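Local coordinates for carbonic anhydrase (Coccomyxa sp. PA, PDB 3UCJ), which probably catalyses the reversible hydration of carbon dioxide to hydrogencarbonate and a proton, using one zinc ion per subunit, at residues R131-K136 and V158-F163; E197-I202 and A210-D215. All coordinates share one frame; numbering follows the deposited sequence.

Contact 1: R131-K136 and V158-F163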
loop_
_atom_site.group_PDB
_atom_site.type_symbol
_atom_site.label_atom_id
_atom_site.label_comp_id
_atom_site.label_asym_id
_atom_site.label_seq_id
_atom_site.Cartn_x
_atom_site.Cartn_y
_atom_site.Cartn_z
ATOM N N ARG A 131 -9.133 -13.380 -6.149
ATOM C CA ARG A 131 -10.409 -13.831 -5.566
ATOM C C ARG A 131 -11.592 -12.984 -5.973
ATOM O O ARG A 131 -12.707 -13.512 -6.147
ATOM C CB ARG A 131 -10.329 -14.001 -4.051
ATOM C CG ARG A 131 -9.462 -15.191 -3.610
ATOM C CD ARG A 131 -9.484 -15.436 -2.101
ATOM N NE ARG A 131 -8.716 -14.428 -1.365
ATOM C CZ ARG A 131 -7.453 -14.591 -0.987
ATOM N NH1 ARG A 131 -6.803 -15.769 -1.230
ATOM N NH2 ARG A 131 -6.856 -13.633 -0.311
ATOM N N GLU A 132 -11.408 -11.664 -6.112
ATOM C CA GLU A 132 -12.505 -10.800 -6.391
ATOM C C GLU A 132 -12.988 -11.069 -7.822
ATOM O O GLU A 132 -14.164 -11.060 -8.047
ATOM C CB GLU A 132 -12.018 -9.328 -6.308
ATOM C CG GLU A 132 -11.896 -8.850 -4.921
ATOM C CD GLU A 132 -11.515 -7.297 -4.989
ATOM O OE1 GLU A 132 -10.319 -6.967 -4.882
ATOM O OE2 GLU A 132 -12.425 -6.425 -5.262
ATOM N N VAL A 133 -12.073 -11.267 -8.747
ATOM C CA VAL A 133 -12.421 -11.592 -10.100
ATOM C C VAL A 133 -13.139 -12.939 -10.139
ATOM O O VAL A 133 -14.151 -13.076 -10.710
ATOM C CB VAL A 133 -11.191 -11.709 -10.973
ATOM C CG1 VAL A 133 -11.585 -12.128 -12.322
ATOM C CG2 VAL A 133 -10.446 -10.397 -11.048
ATOM N N ARG A 134 -12.553 -13.911 -9.496
ATOM C CA ARG A 134 -13.121 -15.232 -9.362
ATOM C C ARG A 134 -14.551 -15.196 -8.852
ATOM O O ARG A 134 -15.406 -15.810 -9.397
ATOM C CB ARG A 134 -12.242 -16.028 -8.412
ATOM C CG ARG A 134 -12.703 -17.412 -8.055
ATOM C CD ARG A 134 -12.055 -17.880 -6.806
ATOM N NE ARG A 134 -12.654 -17.320 -5.631
ATOM C CZ ARG A 134 -12.292 -17.612 -4.404
ATOM N NH1 ARG A 134 -11.331 -18.468 -4.192
ATOM N NH2 ARG A 134 -12.895 -17.052 -3.394
ATOM N N ASP A 135 -14.764 -14.460 -7.790
ATOM C CA ASP A 135 -16.028 -14.395 -7.118
ATOM C C ASP A 135 -17.130 -13.838 -7.980
ATOM O O ASP A 135 -18.268 -14.108 -7.759
ATOM C CB ASP A 135 -15.929 -13.589 -5.849
ATOM C CG ASP A 135 -15.239 -14.319 -4.735
ATOM O OD1 ASP A 135 -14.958 -13.697 -3.742
ATOM O OD2 ASP A 135 -14.948 -15.491 -4.845
ATOM N N LYS A 136 -16.773 -13.050 -8.965
ATOM C CA LYS A 136 -17.749 -12.496 -9.856
ATOM C C LYS A 136 -18.031 -13.419 -11.018
ATOM O O LYS A 136 -18.773 -13.100 -11.889
ATOM C CB LYS A 136 -17.301 -11.125 -10.341
ATOM C CG LYS A 136 -17.193 -10.152 -9.245
ATOM C CD LYS A 136 -17.181 -8.753 -9.707
ATOM C CE LYS A 136 -15.826 -8.277 -9.905
ATOM N NZ LYS A 136 -15.830 -6.924 -10.369
ATOM N N VAL A 158 -6.984 -11.676 -16.955
ATOM C CA VAL A 158 -6.595 -10.706 -18.030
ATOM C C VAL A 158 -7.711 -9.689 -18.293
ATOM O O VAL A 158 -7.481 -8.443 -18.345
ATOM C CB VAL A 158 -6.159 -11.420 -19.357
ATOM C CG1 VAL A 158 -5.875 -10.353 -20.471
ATOM C CG2 VAL A 158 -4.909 -12.264 -19.101
ATOM N N GLU A 159 -8.940 -10.173 -18.566
ATOM C CA GLU A 159 -9.995 -9.232 -18.854
ATOM C C GLU A 159 -10.202 -8.218 -17.759
ATOM O O GLU A 159 -10.467 -7.036 -18.033
ATOM C CB GLU A 159 -11.365 -9.936 -19.182
ATOM C CG GLU A 159 -12.355 -8.801 -19.586
ATOM C CD GLU A 159 -13.696 -9.228 -20.203
ATOM O OE1 GLU A 159 -13.919 -10.470 -20.339
ATOM O OE2 GLU A 159 -14.511 -8.299 -20.464
ATOM N N ALA A 160 -10.176 -8.657 -16.490
ATOM C CA ALA A 160 -10.424 -7.726 -15.410
ATOM C C ALA A 160 -9.271 -6.711 -15.346
ATOM O O ALA A 160 -9.529 -5.552 -15.027
ATOM C CB ALA A 160 -10.442 -8.518 -14.079
ATOM N N GLN A 161 -8.032 -7.158 -15.610
ATOM C CA GLN A 161 -6.883 -6.252 -15.436
ATOM C C GLN A 161 -6.884 -5.280 -16.617
ATOM O O GLN A 161 -6.541 -4.103 -16.450
ATOM C CB GLN A 161 -5.528 -6.976 -15.261
ATOM C CG GLN A 161 -5.531 -7.969 -14.064
ATOM C CD GLN A 161 -6.147 -7.391 -12.748
ATOM O OE1 GLN A 161 -5.938 -6.196 -12.414
ATOM N NE2 GLN A 161 -6.952 -8.259 -11.990
ATOM N N VAL A 162 -7.376 -5.721 -17.766
ATOM C CA VAL A 162 -7.572 -4.745 -18.873
ATOM C C VAL A 162 -8.561 -3.713 -18.502
ATOM O O VAL A 162 -8.327 -2.470 -18.734
ATOM C CB VAL A 162 -7.976 -5.456 -20.219
ATOM C CG1 VAL A 162 -8.544 -4.423 -21.236
ATOM C CG2 VAL A 162 -6.782 -6.186 -20.731
ATOM N N PHE A 163 -9.679 -4.124 -17.885
ATOM C CA PHE A 163 -10.652 -3.123 -17.434
ATOM C C PHE A 163 -10.027 -2.165 -16.405
ATOM O O PHE A 163 -10.224 -0.901 -16.442
ATOM C CB PHE A 163 -11.900 -3.846 -16.780
ATOM C CG PHE A 163 -12.975 -2.892 -16.333
ATOM C CD1 PHE A 163 -14.084 -2.676 -17.172
ATOM C CD2 PHE A 163 -12.945 -2.271 -15.076
ATOM C CE1 PHE A 163 -15.120 -1.834 -16.807
ATOM C CE2 PHE A 163 -14.010 -1.357 -14.663
ATOM C CZ PHE A 163 -15.095 -1.129 -15.553
#

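Contact 2: E197-I202 and A210-D215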
loop_
_atom_site.group_PDB
_atom_site.type_symbol
_atom_site.label_atom_id
_atom_site.label_comp_id
_atom_site.label_asym_id
_atom_site.label_seq_id
_atom_site.Cartn_x
_atom_site.Cartn_y
_atom_site.Cartn_z
ATOM N N GLU A 197 -3.933 -13.120 -28.641
ATOM C CA GLU A 197 -4.736 -11.956 -28.367
ATOM C C GLU A 197 -6.121 -12.324 -27.826
ATOM O O GLU A 197 -6.985 -12.858 -28.562
ATOM C CB GLU A 197 -4.808 -11.036 -29.600
ATOM C CG GLU A 197 -5.583 -9.728 -29.442
ATOM C CD GLU A 197 -5.586 -8.903 -30.731
ATOM O OE1 GLU A 197 -5.712 -9.532 -31.804
ATOM O OE2 GLU A 197 -5.438 -7.660 -30.721
ATOM N N LEU A 198 -6.363 -12.022 -26.547
ATOM C CA LEU A 198 -7.675 -12.256 -25.935
ATOM C C LEU A 198 -8.678 -11.183 -26.165
ATOM O O LEU A 198 -9.878 -11.466 -26.274
ATOM C CB LEU A 198 -7.524 -12.393 -24.417
ATOM C CG LEU A 198 -7.634 -13.713 -23.698
ATOM C CD1 LEU A 198 -7.411 -15.054 -24.554
ATOM C CD2 LEU A 198 -6.849 -13.681 -22.322
ATOM N N ILE A 199 -8.246 -9.927 -26.142
ATOM C CA ILE A 199 -9.152 -8.848 -26.378
ATOM C C ILE A 199 -8.533 -7.923 -27.428
ATOM O O ILE A 199 -7.343 -7.603 -27.336
ATOM C CB ILE A 199 -9.442 -8.008 -25.096
ATOM C CG1 ILE A 199 -9.803 -8.911 -23.886
ATOM C CG2 ILE A 199 -10.520 -6.994 -25.409
ATOM C CD1 ILE A 199 -9.881 -8.099 -22.602
ATOM N N LYS A 200 -9.360 -7.453 -28.390
ATOM C CA LYS A 200 -8.806 -6.688 -29.496
ATOM C C LYS A 200 -8.429 -5.314 -28.922
ATOM O O LYS A 200 -8.772 -5.019 -27.750
ATOM C CB LYS A 200 -9.826 -6.577 -30.656
ATOM C CG LYS A 200 -9.654 -7.695 -31.686
ATOM C CD LYS A 200 -10.431 -8.923 -31.271
ATOM C CE LYS A 200 -11.948 -8.898 -31.757
ATOM N NZ LYS A 200 -12.236 -9.966 -32.831
ATOM N N PRO A 201 -7.713 -4.482 -29.695
ATOM C CA PRO A 201 -7.256 -3.216 -29.130
ATOM C C PRO A 201 -8.397 -2.333 -28.651
ATOM O O PRO A 201 -9.464 -2.274 -29.321
ATOM C CB PRO A 201 -6.525 -2.571 -30.316
ATOM C CG PRO A 201 -5.987 -3.738 -31.095
ATOM C CD PRO A 201 -7.095 -4.735 -31.031
ATOM N N ILE A 202 -8.195 -1.624 -27.509
ATOM C CA ILE A 202 -9.141 -0.690 -26.945
ATOM C C ILE A 202 -8.446 0.640 -26.976
ATOM O O ILE A 202 -7.384 0.800 -26.324
ATOM C CB ILE A 202 -9.537 -1.042 -25.459
ATOM C CG1 ILE A 202 -10.336 -2.366 -25.453
ATOM C CG2 ILE A 202 -10.423 0.088 -24.862
ATOM C CD1 ILE A 202 -10.435 -3.134 -24.181
ATOM N N ALA A 210 -17.647 -1.737 -26.636
ATOM C CA ALA A 210 -17.766 -2.856 -27.569
ATOM C C ALA A 210 -17.057 -4.110 -27.118
ATOM O O ALA A 210 -17.548 -5.179 -27.418
ATOM C CB ALA A 210 -17.237 -2.495 -28.969
ATOM N N LEU A 211 -15.872 -3.996 -26.501
ATOM C CA LEU A 211 -15.022 -5.160 -26.271
ATOM C C LEU A 211 -14.934 -5.690 -24.849
ATOM O O LEU A 211 -14.477 -6.836 -24.658
ATOM C CB LEU A 211 -13.584 -4.953 -26.786
ATOM C CG LEU A 211 -13.438 -4.553 -28.265
ATOM C CD1 LEU A 211 -11.964 -4.238 -28.505
ATOM C CD2 LEU A 211 -13.925 -5.690 -29.157
ATOM N N LEU A 212 -15.309 -4.885 -23.861
ATOM C CA LEU A 212 -15.290 -5.347 -22.444
ATOM C C LEU A 212 -16.672 -5.785 -21.960
ATOM O O LEU A 212 -17.646 -5.108 -22.194
ATOM C CB LEU A 212 -14.727 -4.218 -21.521
ATOM C CG LEU A 212 -13.274 -3.802 -21.801
ATOM C CD1 LEU A 212 -12.894 -2.628 -20.876
ATOM C CD2 LEU A 212 -12.371 -5.058 -21.575
ATOM N N ARG A 213 -16.746 -6.910 -21.264
ATOM C CA ARG A 213 -17.996 -7.413 -20.676
ATOM C C ARG A 213 -18.536 -6.425 -19.666
ATOM O O ARG A 213 -19.681 -5.981 -19.752
ATOM C CB ARG A 213 -17.720 -8.717 -19.920
ATOM C CG ARG A 213 -17.831 -10.054 -20.701
ATOM C CD ARG A 213 -18.359 -11.189 -19.742
ATOM N NE ARG A 213 -19.696 -10.857 -19.163
ATOM C CZ ARG A 213 -20.772 -11.672 -19.142
ATOM N NH1 ARG A 213 -20.714 -12.896 -19.650
ATOM N NH2 ARG A 213 -21.924 -11.266 -18.611
ATOM N N ALA A 214 -17.698 -6.073 -18.674
ATOM C CA ALA A 214 -18.068 -5.047 -17.709
ATOM C C ALA A 214 -18.259 -3.668 -18.383
ATOM O O ALA A 214 -17.617 -3.376 -19.375
ATOM C CB ALA A 214 -17.021 -4.967 -16.581
ATOM N N ASP A 215 -19.135 -2.849 -17.825
ATOM C CA ASP A 215 -19.548 -1.580 -18.410
ATOM C C ASP A 215 -18.679 -0.411 -17.931
ATOM O O ASP A 215 -18.922 0.193 -16.846
ATOM C CB ASP A 215 -21.034 -1.348 -18.048
ATOM C CG ASP A 215 -21.690 -0.129 -18.763
ATOM O OD1 ASP A 215 -22.965 -0.074 -18.676
ATOM O OD2 ASP A 215 -21.023 0.792 -19.307
#

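Contact 1: R131-K136 and V158-F163
The flat amide of Gln161 meets Val133 only at its nitrogen end, with Gln161 NE2 4.2 Å from Val133 CG2. Two bends in the Gln161 chain, chi1 -57° and chi2 -46°, bring the amide there although its CB does not point at the other helix. Its polar atoms are engaged beyond the contact: OE1 accepts from Val75 N and Asn164 ND2, and NE2 bonds to Asn157 OD1, so the methyl lies beside a group whose rotation is already fixed. The other flat group, the guanidinium of Arg134, takes no part across the interface. Over one face, displaced toward the rim, lies Arg131 CG, 3.7 Å above the plane. At its edge is the Asp135 carboxylate, gripped side-on: Arg134 NE and NH2 each stand 3.0 Å from the single oxygen Asp135 OD2. The NE bond rises 38° out of the carboxylate plane, whereas NH2 arrives on the syn side.

What joins the segments is apolar and small, burying 82 Å² in total. Val133 leans on the Ala160 methyl through CG2, 3.6 Å from Ala160 CB, with CG1 farther off at 4.2 Å.

Val133 of helix 128-135 also touches Met153, Leu156 and Asn157 of helix 146-167, a spacing that with Ala160 is consistent with Val133 acting as a knob. Arg134, which also touches Met153, and Asp135 bond to His219 of the second subunit, while Gln161 and Val162 rest on Val100 of strand 97-103, placing helix 146-167 between the sheet and helix 128-135.

Contact 2: E197-I202 and A210-D215
Leu211 is the main bump of this contact: its CD1 enters a hollow walled by the carbonyl oxygens of Lys200 and Pro201, by Lys200 CB and by Ile202 CG1, and segment 197-202 covers 97 Å² of the residue. That methyl sits 3.3 Å from Pro201 O and 3.4 Å from Lys200 O, with Lys200 CB at 3.8 Å and Ile202 CG1 at 3.9 Å. The CB of Pro201 points away, and its carbonyl does the lining. Farther back along the leucine, Leu211 CB meets Ile199 CG2 at 3.9 Å. Ile199 puts CG2 opposite the backbone N by turning CG1 to chi1 -49°, which leaves CD1 to reach a different partner. Each isoleucine runs antiparallel to Leu211 as it passes, and crosses Leu212 at about a right angle.

At that second bump the ends of the isoleucines converge: Ile202 CD1 lies 3.8 Å from Leu212 CG, and Ile199 CD1 stands 4.1 Å from Leu212 CD2. An alanine in place of Leu212 would probably open a gap between these two isoleucine ends and leave both CD1 methyls without their partner. The contact between the segments is apolar packing, without polar bonds.

Strand 194-202 is outermost in the sheet of this chain and bonds through Ile202 to Val183 of strand 182-189. Leu212, the first residue to leave helical angles after helix 205-211, also packs on Phe163, and Ile202 packs on Val162, both of helix 146-167; Pro201 also touches Ala7 of the third subunit.

The two contacts follow one another along the chain, contact 1 closing before contact 2 opens, and their centres are 13 Å apart. Helix 146-167 joins them: it carries one side of contact 1, and it also touches strand 194-202 and the loop after helix 205-211, the partners of contact 2. The evidence is direct. Val162 CG1 packs 3.7 Å from Ile202 CD1, and Glu159 OE2 probably accepts a hydrogen bond from Arg213 N at 2.7 Å. Contact 1 packs helix 128-135 on helix 146-167, and contact 2 packs the end of helix 205-211 and the residues after it on edge strand 194-202. Contact 2 lies away from the zinc and the inhibitor pocket; in contact 1 the Gln161 side chain is about 11 Å from the zinc.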